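Local coordinates for kelch domain-containing protein (Colletotrichum graminicola M1.001, PDB 5C86) that probably oxidises alcohols to carbonyl compounds as a copper-dependent oxidase of the galactose oxidase and glyoxal oxidase (AA5) family, at residues 77-80 against 81-85; 124-127 against 128-132; 424-427 against 428-431. All coordinates share one frame; numbering follows the deposited sequence.

Contact 1. Residues 77-80 against 81-85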
# COMPACT_ATOMS: atom_id res chain seq x y z
N SER A 77 -3.62 7.08 -4.45
CA SER A 77 -4.73 6.10 -4.42
C SER A 77 -5.02 5.62 -5.79
O SER A 77 -4.72 6.34 -6.77
CB SER A 77 -6.01 6.66 -3.84
OG SER A 77 -5.88 7.02 -2.45
N LEU A 78 -5.54 4.39 -5.93
CA LEU A 78 -6.08 3.90 -7.18
C LEU A 78 -7.57 3.95 -7.17
O LEU A 78 -8.20 3.53 -6.24
CB LEU A 78 -5.64 2.50 -7.46
CG LEU A 78 -4.26 2.41 -8.04
CD1 LEU A 78 -3.21 2.69 -6.97
CD2 LEU A 78 -3.89 1.08 -8.65
N ASP A 79 -8.18 4.52 -8.20
CA ASP A 79 -9.60 4.67 -8.22
C ASP A 79 -10.31 3.42 -8.80
O ASP A 79 -9.68 2.41 -9.08
CB ASP A 79 -10.03 5.97 -9.00
CG ASP A 79 -9.99 5.85 -10.49
OD1 ASP A 79 -9.57 4.84 -11.12
OD2 ASP A 79 -10.33 6.95 -11.10
N ALA A 80 -11.64 3.53 -8.93
CA ALA A 80 -12.45 2.38 -9.38
C ALA A 80 -12.04 1.81 -10.73
O ALA A 80 -12.25 0.60 -11.01
CB ALA A 80 -13.88 2.75 -9.38
N ASP A 81 -11.45 2.62 -11.63
CA ASP A 81 -10.99 2.17 -12.91
C ASP A 81 -9.52 1.91 -13.05
O ASP A 81 -9.01 1.73 -14.12
CB ASP A 81 -11.51 3.11 -14.02
CG ASP A 81 -13.02 3.17 -14.06
OD1 ASP A 81 -13.68 2.09 -14.18
OD2 ASP A 81 -13.56 4.26 -13.84
N GLY A 82 -8.81 1.83 -11.92
CA GLY A 82 -7.39 1.62 -11.94
C GLY A 82 -6.51 2.81 -12.26
O GLY A 82 -5.35 2.60 -12.54
N ARG A 83 -7.12 4.01 -12.27
CA ARG A 83 -6.31 5.19 -12.47
C ARG A 83 -5.58 5.49 -11.19
O ARG A 83 -6.17 5.32 -10.11
CB ARG A 83 -7.23 6.36 -12.85
CG ARG A 83 -7.96 6.09 -14.16
CD ARG A 83 -8.64 7.35 -14.65
NE ARG A 83 -9.44 7.93 -13.62
CZ ARG A 83 -9.87 9.20 -13.55
NH1 ARG A 83 -9.67 10.06 -14.57
NH2 ARG A 83 -10.59 9.57 -12.53
N ILE A 84 -4.32 5.89 -11.32
CA ILE A 84 -3.49 6.29 -10.16
C ILE A 84 -3.63 7.79 -9.95
O ILE A 84 -3.26 8.58 -10.83
CB ILE A 84 -2.03 5.91 -10.36
CG1 ILE A 84 -1.86 4.46 -10.74
CG2 ILE A 84 -1.25 6.30 -9.11
CD1 ILE A 84 -0.54 4.13 -11.29
N ILE A 85 -4.25 8.14 -8.86
CA ILE A 85 -4.49 9.53 -8.50
C ILE A 85 -3.50 9.98 -7.45
O ILE A 85 -3.47 9.42 -6.34
CB ILE A 85 -5.92 9.73 -8.05
CG1 ILE A 85 -6.94 9.42 -9.22
CG2 ILE A 85 -6.16 11.18 -7.55
CD1 ILE A 85 -8.41 9.55 -8.88
O HOH W 1 -14.84 0.34 -12.18

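Contact 2. Residues 124-127 against 128-132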
# COMPACT_ATOMS: atom_id res chain seq x y z
N CYS A 124 -7.09 7.77 0.51
CA CYS A 124 -7.66 6.44 0.28
C CYS A 124 -8.93 6.51 -0.54
O CYS A 124 -9.71 7.46 -0.47
CB CYS A 124 -7.96 5.75 1.63
SG CYS A 124 -9.18 6.58 2.73
N THR A 125 -9.18 5.41 -1.25
CA THR A 125 -10.33 5.19 -2.05
C THR A 125 -11.40 4.66 -1.15
O THR A 125 -11.27 3.62 -0.50
CB THR A 125 -10.04 4.25 -3.18
OG1 THR A 125 -9.03 4.81 -3.98
CG2 THR A 125 -11.24 4.09 -4.08
N THR A 126 -12.59 5.29 -1.16
CA THR A 126 -13.65 4.87 -0.28
C THR A 126 -14.56 3.82 -0.97
O THR A 126 -14.44 3.55 -2.17
CB THR A 126 -14.55 6.05 0.21
OG1 THR A 126 -15.37 6.46 -0.92
CG2 THR A 126 -13.69 7.18 0.63
N SER A 127 -15.48 3.31 -0.18
CA SER A 127 -16.47 2.34 -0.70
C SER A 127 -17.30 2.92 -1.85
O SER A 127 -17.88 2.21 -2.65
CB SER A 127 -17.36 1.88 0.39
OG SER A 127 -18.19 2.93 0.95
N GLU A 128 -17.41 4.25 -1.89
CA GLU A 128 -18.09 4.97 -2.98
C GLU A 128 -17.27 5.26 -4.17
O GLU A 128 -17.75 5.86 -5.15
CB GLU A 128 -18.73 6.29 -2.43
CG GLU A 128 -19.70 6.08 -1.33
CD GLU A 128 -20.32 7.40 -0.79
OE1 GLU A 128 -19.60 8.44 -0.80
OE2 GLU A 128 -21.51 7.35 -0.30
N GLY A 129 -15.98 4.89 -4.14
CA GLY A 129 -15.09 5.20 -5.17
C GLY A 129 -14.55 6.65 -5.10
O GLY A 129 -13.80 7.06 -5.99
N LYS A 130 -14.82 7.31 -4.01
CA LYS A 130 -14.30 8.68 -3.84
C LYS A 130 -12.91 8.59 -3.26
O LYS A 130 -12.49 7.53 -2.81
CB LYS A 130 -15.24 9.50 -2.94
CG LYS A 130 -16.55 9.76 -3.66
CD LYS A 130 -17.44 10.63 -2.80
CE LYS A 130 -18.72 10.91 -3.58
NZ LYS A 130 -19.71 11.57 -2.69
N ILE A 131 -12.18 9.71 -3.29
CA ILE A 131 -10.79 9.75 -2.76
C ILE A 131 -10.75 10.67 -1.57
O ILE A 131 -11.00 11.91 -1.74
CB ILE A 131 -9.73 10.19 -3.75
CG1 ILE A 131 -9.79 9.53 -5.12
CG2 ILE A 131 -8.39 10.15 -3.09
CD1 ILE A 131 -9.71 8.01 -5.16
N PHE A 132 -10.51 10.16 -0.38
CA PHE A 132 -10.49 10.95 0.89
C PHE A 132 -9.06 11.24 1.22
O PHE A 132 -8.20 10.31 1.20
CB PHE A 132 -11.15 10.16 2.00
CG PHE A 132 -11.09 10.75 3.35
CD1 PHE A 132 -11.76 11.94 3.65
CD2 PHE A 132 -10.32 10.15 4.34
CE1 PHE A 132 -11.79 12.41 4.96
CE2 PHE A 132 -10.30 10.67 5.65
CZ PHE A 132 -11.03 11.81 5.96
O HOH W 2 -17.06 8.20 -0.01

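Contact 3. Residues 424-427 against 428-431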
# COMPACT_ATOMS: atom_id res chain seq x y z
N THR A 424 5.93 4.87 3.62
CA THR A 424 5.31 3.85 4.49
C THR A 424 3.82 3.76 4.32
O THR A 424 3.22 2.88 4.97
CB THR A 424 5.62 3.96 6.06
OG1 THR A 424 4.80 4.98 6.66
CG2 THR A 424 7.08 4.22 6.30
N VAL A 425 3.19 4.59 3.46
CA VAL A 425 1.74 4.68 3.38
C VAL A 425 1.28 3.87 2.17
O VAL A 425 1.73 4.11 1.04
CB VAL A 425 1.22 6.12 3.30
CG1 VAL A 425 -0.28 6.12 3.11
CG2 VAL A 425 1.72 6.91 4.50
N ASN A 426 0.34 2.94 2.35
CA ASN A 426 -0.26 2.18 1.29
C ASN A 426 -1.68 1.86 1.73
O ASN A 426 -1.93 0.79 2.35
CB ASN A 426 0.52 0.93 0.92
CG ASN A 426 -0.09 0.19 -0.23
OD1 ASN A 426 -1.23 0.50 -0.65
ND2 ASN A 426 0.66 -0.77 -0.78
N THR A 427 -2.63 2.75 1.42
CA THR A 427 -3.98 2.49 1.78
C THR A 427 -4.73 1.61 0.82
O THR A 427 -5.91 1.20 1.12
CB THR A 427 -4.79 3.79 1.89
OG1 THR A 427 -4.94 4.33 0.58
CG2 THR A 427 -4.06 4.76 2.84
N ASP A 428 -4.13 1.40 -0.36
CA ASP A 428 -4.77 0.68 -1.43
C ASP A 428 -4.73 -0.84 -1.26
O ASP A 428 -5.53 -1.54 -1.88
CB ASP A 428 -4.13 1.03 -2.76
CG ASP A 428 -4.56 2.37 -3.31
OD1 ASP A 428 -5.77 2.66 -3.58
OD2 ASP A 428 -3.63 3.21 -3.44
N GLN A 429 -3.72 -1.36 -0.54
CA GLN A 429 -3.60 -2.79 -0.44
C GLN A 429 -4.58 -3.36 0.62
O GLN A 429 -4.57 -2.94 1.72
CB GLN A 429 -2.17 -3.27 -0.16
CG GLN A 429 -1.65 -2.95 1.15
CD GLN A 429 -0.27 -3.65 1.48
OE1 GLN A 429 0.13 -4.75 1.00
NE2 GLN A 429 0.42 -3.00 2.31
N ARG A 430 -5.28 -4.38 0.22
CA ARG A 430 -6.03 -5.22 1.12
C ARG A 430 -6.22 -6.55 0.50
O ARG A 430 -6.24 -6.71 -0.72
CB ARG A 430 -7.40 -4.57 1.44
CG ARG A 430 -8.30 -4.34 0.26
CD ARG A 430 -9.68 -3.84 0.65
NE ARG A 430 -9.56 -2.55 1.34
CZ ARG A 430 -10.42 -2.05 2.25
NH1 ARG A 430 -11.61 -2.68 2.52
NH2 ARG A 430 -10.12 -0.90 2.81
N ARG A 431 -6.40 -7.55 1.33
CA ARG A 431 -6.65 -8.91 0.89
C ARG A 431 -8.04 -9.40 1.33
O ARG A 431 -8.44 -9.20 2.48
CB ARG A 431 -5.66 -9.86 1.51
CG ARG A 431 -5.97 -11.34 1.34
CD ARG A 431 -4.82 -12.21 1.86
NE ARG A 431 -5.16 -13.65 1.94
CZ ARG A 431 -5.88 -14.19 2.90
NH1 ARG A 431 -6.30 -13.48 3.93
NH2 ARG A 431 -6.10 -15.48 2.87
O HOH W 3 -0.27 -0.66 3.93
O HOH W 4 -8.32 1.53 2.51
O HOH W 5 -6.92 3.52 -1.25
O HOH W 6 -7.98 -0.59 -0.01

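Contact 1. Residues 77-80 against 81-85
Asp-79 and Arg-83 form a salt bridge across a tight hairpin turn. Two guanidinium nitrogens, NE and NH2, share one oxygen. Arg-83 NE lies 2.8 Å from Asp-79 OD2 on its syn side, and Arg-83 NH2 lies 3.0 Å from the same OD2, nearly along its C-O axis. OD2 sits at the guanidinium edge and in its plane. The carboxylate and guanidinium planes are only 25° apart, so the two flat groups are almost coplanar. The arginine chain bends at CG-CD (chi3 -52°), which brings NE round to the acid.

The other carboxylate oxygen serves the backbone. Asp-79 OD1 accepts Arg-83 N at 2.8 Å and Asp-81 N at 3.0 Å. The two N-H groups arrive from opposite faces of the carboxylate plane. The bond to Asp-81 N closes an Asx turn. With four bonds on its two oxygens, the carboxylate is held in position and rotation, and this would probably favour its charged form.

The main chain makes a type I turn from Asp-79 to Gly-82, closed by Gly-82 N to Asp-79 O at 3.0 Å. Gly-82 takes the left-handed, positive-phi conformation (phi 78°) of a G1 bulge. Beyond it Asp-79 N bonds to Arg-83 O, and Ser-77 pairs with Ile-85 through two hydrogen bonds.

Packing is lighter. Leu-78 and Ile-84, a non-hydrogen-bonded pair, lie side by side, with Leu-78 CG 4.2 Å from Ile-84 CG1. Ile-85 CD1 comes to 3.9 Å from Asp-79 CB. At the turn a water joins Ala-80 O to Asp-81 OD1, which also meets Lys-479 in a salt bridge.

This is a 3:5 hairpin with a type I turn and a G1 beta bulge, linking the first two strands of a four-stranded propeller blade.

Contact 2. Residues 124-127 against 128-132
The sulfur of Cys-124 meets the edge of the Phe-132 ring, not its face. Cys-124 SG lies 4.1 Å from Phe-132 CD2, close to the ring plane and 82° off the normal. It is a Cys sulfur-aromatic contact between partners of a hydrogen-bonded pair. Phe-132 CG is opposite the backbone N (chi1 174°), which leads the ring away from the strand partner and leaves CD2 at its edge nearest the sulfur.

Thr-126 does the polar work of the turn. Its OG1 stands between the backbone N and the carbonyl carbon (chi1 73°), facing the turn. There it accepts Glu-128 N at 3.2 Å, an ST turn, and Lys-130 N at 3.3 Å, both rather long. A water at 2.6 Å from Thr-126 OG1 carries the link on to Glu-128 OE1. The same carboxylate faces Lys-130 in a long salt bridge. The methyl branch, Thr-126 CG2, lies near Lys-130 O and 4.1 Å from Phe-132 CB.

The main chain is held more firmly. Gly-129 N bonds to Thr-126 O at 2.8 Å and closes a type I turn. Thr-126 N bonds to Lys-130 O, and Cys-124 and Phe-132 exchange two bonds. Gly-129 takes the left-handed, positive-phi conformation of a G1 bulge.

On the other face of the sheet from Cys-124 and Phe-132, Thr-125 and Ile-131 are a non-hydrogen-bonded pair. Ile-131 CD1 rests 3.5 Å from Thr-125 OG1, whose hydroxyl is bonded to Leu-78 O of the preceding blade. Ser-127 OG is hydrogen-bonded to Gly-187 N, in the turn between strands 181-183 and 188-191 of the next blade.

Strands 122-125 and 131-134 begin a four-stranded propeller blade of a Kelch motif. Their 3:5 hairpin, with a type I turn and G1 bulge, joins its first two strands.

Contact 3. Residues 424-427 against 428-431
Asn-426 leans across the side chain of Gln-429. CG stands opposite the backbone N (chi1 -177°), which carries the amide toward the following residues. From CB outward the contact tightens. Asn-426 CB is only loosely approached, by Gln-429 NE2 at 4.2 Å. Asn-426 CG rests 3.8 Å from Gln-429 CG.

At the tip the two branches part. Asn-426 OD1 turns to the backbone. It accepts Gln-429 N at 3.1 Å, from a donor 48° above the amide plane. It also receives Asp-428 N, a weak bond at 3.1 Å, in the manner of an Asx turn. Asn-426 ND2 goes the other way. It lies 3.7 Å from Gln-429 CG and is bonded to Ser-419 OG. The side chains cross at about a right angle, yet their amide planes are only 12° apart.

The loop joins strands 412-422 and 431-438 of the Early set domain. As in galactose oxidase, such a loop probably enters the middle of the propeller and brings a copper ligand, here His-423, to the metal site.

Gln-429 is fixed at its far end by Ala-283 O and Val-285 N. A water accepts from Gln-429 NE2 and probably donates to Asn-426 O. A second water lies 2.8 Å from Thr-427 OG1 and 2.7 Å from Asp-428 OD1. Thr-427 OG1 is also bonded to Ser-123 O, and Asp-428 OD1 forms a salt bridge with Arg-417. Another water ties Thr-427 O to Arg-430 NH2, and a further one, held by Arg-430 NE, may also reach Thr-427 O.

Contacts 1 and 2 are equivalent hairpins of successive blades, with centres 10 Å apart. The hydrogen bond of Leu-78 O with Thr-125 OG1, 2.7 Å long, joins their innermost strands. Ile-85 CD1 packs 4.0 Å from Ile-131 CG1. Contact 3 lies about 13 Å from either, centre to centre, and touches both. Asp-428 OD1 is 2.9 Å from Leu-78 N, probably a hydrogen bond, and Thr-427 OG1 is 3.5 Å from Cys-124 CA. The loop of the C-terminal Early set domain thus meets the inner strands of both blades. Contact 3 is nearest the copper site, with the side chain of Asn-426 about 10 Å from that of His-423. No copper is bound in this model.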